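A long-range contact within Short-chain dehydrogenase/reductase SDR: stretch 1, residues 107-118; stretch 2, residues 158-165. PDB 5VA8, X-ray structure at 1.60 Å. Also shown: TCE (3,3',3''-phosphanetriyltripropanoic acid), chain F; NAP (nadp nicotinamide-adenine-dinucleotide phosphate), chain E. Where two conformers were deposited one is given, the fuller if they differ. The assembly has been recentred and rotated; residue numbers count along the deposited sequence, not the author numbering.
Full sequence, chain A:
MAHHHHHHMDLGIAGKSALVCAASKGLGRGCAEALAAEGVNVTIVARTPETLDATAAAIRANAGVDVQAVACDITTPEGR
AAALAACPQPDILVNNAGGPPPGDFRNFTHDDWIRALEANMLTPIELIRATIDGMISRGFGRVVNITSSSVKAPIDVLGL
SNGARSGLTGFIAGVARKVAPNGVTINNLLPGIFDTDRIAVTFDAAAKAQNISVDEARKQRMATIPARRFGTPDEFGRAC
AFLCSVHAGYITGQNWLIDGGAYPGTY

Stretch 1, residues 107-118: NFTHDDWIRALE
Stretch 2, residues 158-165: LGLSNGAR

The two stretches pack mainly through apolar side chains, helix against helix with Phe108 from the preceding loop, with no hydrogen bond between them and 408 Å² buried over both sides. Helix 110-118 and helix 159-165 both continue later in the chain; their axes approach to 8.8 Å and their N-to-C directions differ by 51° (signed crossing angle -51°). The CA atoms of Leu117 and Ala164, 5.0 Å apart, set the register.

In stretch 1, Phe108 (phi/psi -69/129) and Thr109 (-92/165) are extended before helical values begin at His110. Thr109 is the N-cap, chi1 p: its OG1 accepts from Asp112 N at 2.9 Å, while Thr109 N donates to Asp112 OD2, also at 2.9 Å. This reciprocal pair fixes the first turn, and i to i+4 backbone bonds continue it, from Trp113 N to Thr109 O (3.1 Å) through Glu118 N to Ile114 O (2.8 Å).

Stretch 2 opens with Leu158 (-114/46; chi1 m, chi2 t) at the N-cap position, its CA-to-CB bond directed away from stretch 1. Its carbonyl starts the helix, Asn162 N lying 2.9 Å from Leu158 O. Without a side chain, Gly159 (-53/-35) leaves room for the Phe108 ring: Gly159 CA sits 3.8 Å from Phe108 CE2, at the ring edge. Separately, Gly159 O is 3.5 Å from Trp113 CH2. An ideal CB on Gly159 would lie 2.8 Å from Phe108 CE2, a clash.

Leu160 (-65/-34; chi1 m, chi2 t) is the centre of the contact, with 119 Å² covered. Its CA-to-CB bond points sideways, but the end of the side chain comes nearer and fills the corner made by two rings, whose centroids lie roughly at right angles as seen from Leu160 CG. Leu160 CG stands 3.8 Å from the centroid of the Phe108 ring (chi1 m, chi2 -22°), only 6° off the normal; Leu160 CD2 stands 3.6 Å from the centroid of the six-membered ring of Trp113 (chi1 m, chi2 112°), 13° off the normal. Both are CH-pi contacts over a face. Leu160 CB meets Ala116 CB at 3.9 Å, and Leu160 CD1 lies 4.2 Å from Asp112 CB.

Ser161 (chi1 t) turns its CA-to-CB bond away from stretch 1 and donates from OG to TCE O15 at 2.6 Å. Asn162 (chi1 m, chi2 -19°) makes no contact with stretch 1; its side-chain amide is bonded elsewhere in the structure. At Gly163 (-77/-61) the CA is 4.3 Å from Trp113 CZ3, at the edge of the indole, where an ideal CB would clash at 2.9 Å from that same CZ3.

Ala164 (-62/-42) points its CB toward stretch 1, 3.6 Å from Ala116 O and 4.2 Å from Ala116 CB. Leu117 (chi1 m, chi2 t) adds CD2 at 4.0 Å from Ala164 CB. Arg165 (-76/-28; chi1 m, chi2 t, chi3 t, chi4 -97°) is directed away at CA-to-CB; its NH2 donates to TCE O16 at 2.9 Å and to NAP O3D at 2.8 Å, and its NE to Ser161 OG at 3.0 Å.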

# COMPACT_ATOMS: atom_id res chain seq x y z
N ASN A 107 22.44 -8.69 15.92
CA ASN A 107 23.71 -8.03 16.22
C ASN A 107 23.60 -6.52 16.25
O ASN A 107 24.60 -5.86 16.53
CB ASN A 107 24.76 -8.46 15.19
CG ASN A 107 25.12 -9.92 15.30
OD1 ASN A 107 25.19 -10.47 16.41
ND2 ASN A 107 25.35 -10.57 14.17
N PHE A 108 22.42 -5.95 15.96
CA PHE A 108 22.24 -4.50 16.06
C PHE A 108 22.30 -4.09 17.53
O PHE A 108 21.58 -4.65 18.36
CB PHE A 108 20.90 -4.06 15.47
CG PHE A 108 20.74 -4.32 13.99
CD1 PHE A 108 21.82 -4.47 13.15
CD2 PHE A 108 19.46 -4.38 13.45
CE1 PHE A 108 21.63 -4.69 11.79
CE2 PHE A 108 19.26 -4.60 12.10
CZ PHE A 108 20.34 -4.76 11.26
N THR A 109 23.13 -3.10 17.84
CA THR A 109 23.15 -2.57 19.19
C THR A 109 22.19 -1.40 19.31
O THR A 109 21.73 -0.83 18.32
CB THR A 109 24.55 -2.11 19.59
OG1 THR A 109 24.92 -0.98 18.79
CG2 THR A 109 25.57 -3.24 19.42
N HIS A 110 21.89 -1.03 20.56
CA HIS A 110 21.10 0.18 20.79
C HIS A 110 21.74 1.38 20.09
O HIS A 110 21.06 2.19 19.46
CB HIS A 110 20.97 0.42 22.29
CG HIS A 110 20.22 1.66 22.63
ND1 HIS A 110 20.84 2.81 23.07
CD2 HIS A 110 18.90 1.95 22.55
CE1 HIS A 110 19.93 3.74 23.27
NE2 HIS A 110 18.74 3.25 22.96
N ASP A 111 23.07 1.49 20.17
CA ASP A 111 23.77 2.60 19.53
C ASP A 111 23.66 2.53 18.02
O ASP A 111 23.57 3.56 17.35
CB ASP A 111 25.24 2.63 19.95
CG ASP A 111 25.51 3.57 21.10
OD1 ASP A 111 26.62 3.50 21.66
OD2 ASP A 111 24.63 4.36 21.45
N ASP A 112 23.70 1.32 17.45
CA ASP A 112 23.48 1.19 16.00
C ASP A 112 22.14 1.80 15.61
O ASP A 112 22.04 2.50 14.59
CB ASP A 112 23.48 -0.28 15.57
CG ASP A 112 24.86 -0.90 15.56
OD1 ASP A 112 25.88 -0.18 15.38
OD2 ASP A 112 24.91 -2.13 15.71
N TRP A 113 21.09 1.50 16.38
CA TRP A 113 19.77 2.03 16.10
C TRP A 113 19.75 3.55 16.20
O TRP A 113 19.20 4.23 15.32
CB TRP A 113 18.74 1.42 17.05
CG TRP A 113 18.28 0.08 16.57
CD1 TRP A 113 18.51 -1.14 17.15
CD2 TRP A 113 17.53 -0.18 15.38
NE1 TRP A 113 17.93 -2.14 16.40
CE2 TRP A 113 17.33 -1.57 15.31
CE3 TRP A 113 17.01 0.64 14.37
CZ2 TRP A 113 16.62 -2.17 14.26
CZ3 TRP A 113 16.32 0.04 13.32
CH2 TRP A 113 16.14 -1.35 13.28
N ILE A 114 20.31 4.10 17.28
CA ILE A 114 20.27 5.55 17.44
C ILE A 114 21.00 6.23 16.29
O ILE A 114 20.52 7.22 15.74
CB ILE A 114 20.86 5.96 18.80
CG1 ILE A 114 20.04 5.36 19.95
CG2 ILE A 114 20.90 7.49 18.92
CD1 ILE A 114 18.62 5.89 20.03
N ARG A 115 22.17 5.70 15.91
CA ARG A 115 22.92 6.32 14.82
C ARG A 115 22.14 6.26 13.51
O ARG A 115 22.14 7.23 12.75
CB ARG A 115 24.29 5.65 14.69
CG ARG A 115 25.17 5.88 15.92
CD ARG A 115 26.43 5.05 15.85
NE ARG A 115 27.32 5.48 14.78
CZ ARG A 115 28.47 4.89 14.50
NH1 ARG A 115 28.87 3.83 15.21
NH2 ARG A 115 29.23 5.34 13.51
N ALA A 116 21.48 5.14 13.22
CA ALA A 116 20.72 5.06 11.98
C ALA A 116 19.53 6.01 12.02
O ALA A 116 19.25 6.70 11.04
CB ALA A 116 20.25 3.63 11.72
N LEU A 117 18.84 6.06 13.17
CA LEU A 117 17.72 6.98 13.32
C LEU A 117 18.18 8.43 13.20
O LEU A 117 17.52 9.25 12.55
CB LEU A 117 17.04 6.71 14.66
CG LEU A 117 16.24 5.41 14.68
CD1 LEU A 117 15.91 4.98 16.10
CD2 LEU A 117 14.97 5.57 13.87
N GLU A 118 19.31 8.78 13.82
CA GLU A 118 19.81 10.16 13.68
C GLU A 118 20.11 10.49 12.23
O GLU A 118 19.68 11.54 11.72
CB GLU A 118 21.06 10.35 14.55
CG GLU A 118 20.82 10.30 16.04
CD GLU A 118 20.24 11.59 16.60
OE1 GLU A 118 19.92 11.61 17.82
OE2 GLU A 118 20.12 12.60 15.85
N LEU A 158 19.60 -5.08 5.69
CA LEU A 158 19.59 -3.65 6.00
C LEU A 158 18.44 -3.28 6.94
O LEU A 158 17.76 -2.27 6.74
CB LEU A 158 19.52 -2.82 4.71
CG LEU A 158 20.86 -2.77 3.94
CD1 LEU A 158 20.72 -1.95 2.67
CD2 LEU A 158 21.97 -2.21 4.82
N GLY A 159 18.27 -4.08 8.00
CA GLY A 159 17.23 -3.79 8.98
C GLY A 159 17.28 -2.37 9.54
O GLY A 159 16.24 -1.79 9.83
N LEU A 160 18.49 -1.81 9.70
CA LEU A 160 18.59 -0.45 10.24
C LEU A 160 17.97 0.56 9.29
O LEU A 160 17.41 1.57 9.74
CB LEU A 160 20.05 -0.10 10.52
CG LEU A 160 20.73 -0.91 11.64
CD1 LEU A 160 22.23 -0.66 11.63
CD2 LEU A 160 20.14 -0.55 13.01
N SER A 161 18.08 0.32 7.98
CA SER A 161 17.42 1.16 6.98
C SER A 161 15.93 0.88 6.93
O SER A 161 15.11 1.82 6.91
CB SER A 161 18.04 0.92 5.60
OG SER A 161 17.33 1.62 4.59
N ASN A 162 15.56 -0.40 6.91
CA ASN A 162 14.16 -0.81 6.93
C ASN A 162 13.41 -0.07 8.02
O ASN A 162 12.30 0.42 7.81
CB ASN A 162 14.05 -2.32 7.18
CG ASN A 162 14.73 -3.16 6.10
OD1 ASN A 162 14.99 -2.69 4.99
ND2 ASN A 162 15.00 -4.43 6.43
N GLY A 163 14.02 0.04 9.19
CA GLY A 163 13.43 0.78 10.28
C GLY A 163 13.55 2.29 10.16
O GLY A 163 12.52 2.98 10.13
N ALA A 164 14.77 2.82 10.10
CA ALA A 164 14.92 4.28 10.22
C ALA A 164 14.23 5.00 9.07
O ALA A 164 13.58 6.03 9.29
CB ALA A 164 16.40 4.65 10.27
N ARG A 165 14.35 4.49 7.85
CA ARG A 165 13.80 5.25 6.73
C ARG A 165 12.29 5.13 6.67
O ARG A 165 11.62 6.06 6.19
CB ARG A 165 14.42 4.78 5.42
CG ARG A 165 15.94 4.93 5.44
CD ARG A 165 16.44 4.70 4.04
NE ARG A 165 17.88 4.46 3.92
CZ ARG A 165 18.79 5.38 3.60
NH1 ARG A 165 18.45 6.67 3.46
NH2 ARG A 165 20.05 5.00 3.43
O16 TCE F . 20.14 2.09 3.26
C14 TCE F . 19.61 1.60 2.23
O15 TCE F . 18.41 1.23 2.24
C5 TCE F . 20.45 1.42 0.96
C2 TCE F . 19.69 0.50 0.01
P TCE F . 20.54 0.50 -1.64
C3 TCE F . 22.37 0.41 -1.46
C6 TCE F . 22.57 -0.98 -0.88
C8 TCE F . 24.05 -1.13 -0.57
O10 TCE F . 24.65 -2.13 -1.01
O9 TCE F . 24.65 -0.25 0.11
C1 TCE F . 19.87 -0.88 -2.66
C4 TCE F . 18.37 -0.64 -2.82
C11 TCE F . 17.81 -1.82 -3.59
O12 TCE F . 16.59 -1.86 -3.93
O13 TCE F . 18.58 -2.77 -3.88
PA NAP E . 27.65 7.58 -2.31
O1A NAP E . 27.90 7.46 -3.76
O2A NAP E . 28.66 6.91 -1.40
O5B NAP E . 27.57 9.15 -1.99
C5B NAP E . 27.34 9.58 -0.64
C4B NAP E . 27.62 11.05 -0.59
O4B NAP E . 27.14 11.57 0.67
C3B NAP E . 29.10 11.44 -0.65
O3B NAP E . 29.24 12.72 -1.25
C2B NAP E . 29.47 11.49 0.83
O2B NAP E . 30.69 12.25 0.99
C1B NAP E . 28.21 12.16 1.39
N9A NAP E . 27.96 11.91 2.80
C8A NAP E . 27.77 10.69 3.40
N7A NAP E . 27.46 10.76 4.67
C5A NAP E . 27.45 12.13 4.93
C6A NAP E . 27.21 12.87 6.11
N6A NAP E . 26.91 12.31 7.29
N1A NAP E . 27.29 14.21 6.03
C2A NAP E . 27.59 14.77 4.85
N3A NAP E . 27.84 14.18 3.68
C4A NAP E . 27.76 12.85 3.79
O3 NAP E . 26.21 7.01 -1.92
PN NAP E . 24.82 6.94 -2.71
O1N NAP E . 24.61 8.19 -3.46
O2N NAP E . 24.77 5.65 -3.42
O5D NAP E . 23.82 6.87 -1.46
C5D NAP E . 23.14 8.04 -0.98
C4D NAP E . 22.08 7.55 -0.01
O4D NAP E . 21.12 6.75 -0.74
C3D NAP E . 22.59 6.66 1.13
O3D NAP E . 21.84 6.88 2.32
C2D NAP E . 22.32 5.25 0.59
O2D NAP E . 22.20 4.25 1.60
C1D NAP E . 20.99 5.51 -0.10
N1N NAP E . 20.63 4.50 -1.12
C2N NAP E . 21.51 4.15 -2.07
C3N NAP E . 21.15 3.25 -3.05
C7N NAP E . 22.04 2.80 -4.17
O7N NAP E . 21.80 1.70 -4.72
N7N NAP E . 23.12 3.52 -4.44
C4N NAP E . 19.84 2.79 -3.07
C5N NAP E . 18.96 3.16 -2.07
C6N NAP E . 19.37 4.01 -1.09
P2B NAP E . 31.57 12.15 2.34
O1X NAP E . 30.78 12.81 3.41
O2X NAP E . 31.82 10.66 2.62
O3X NAP E . 32.88 12.89 1.98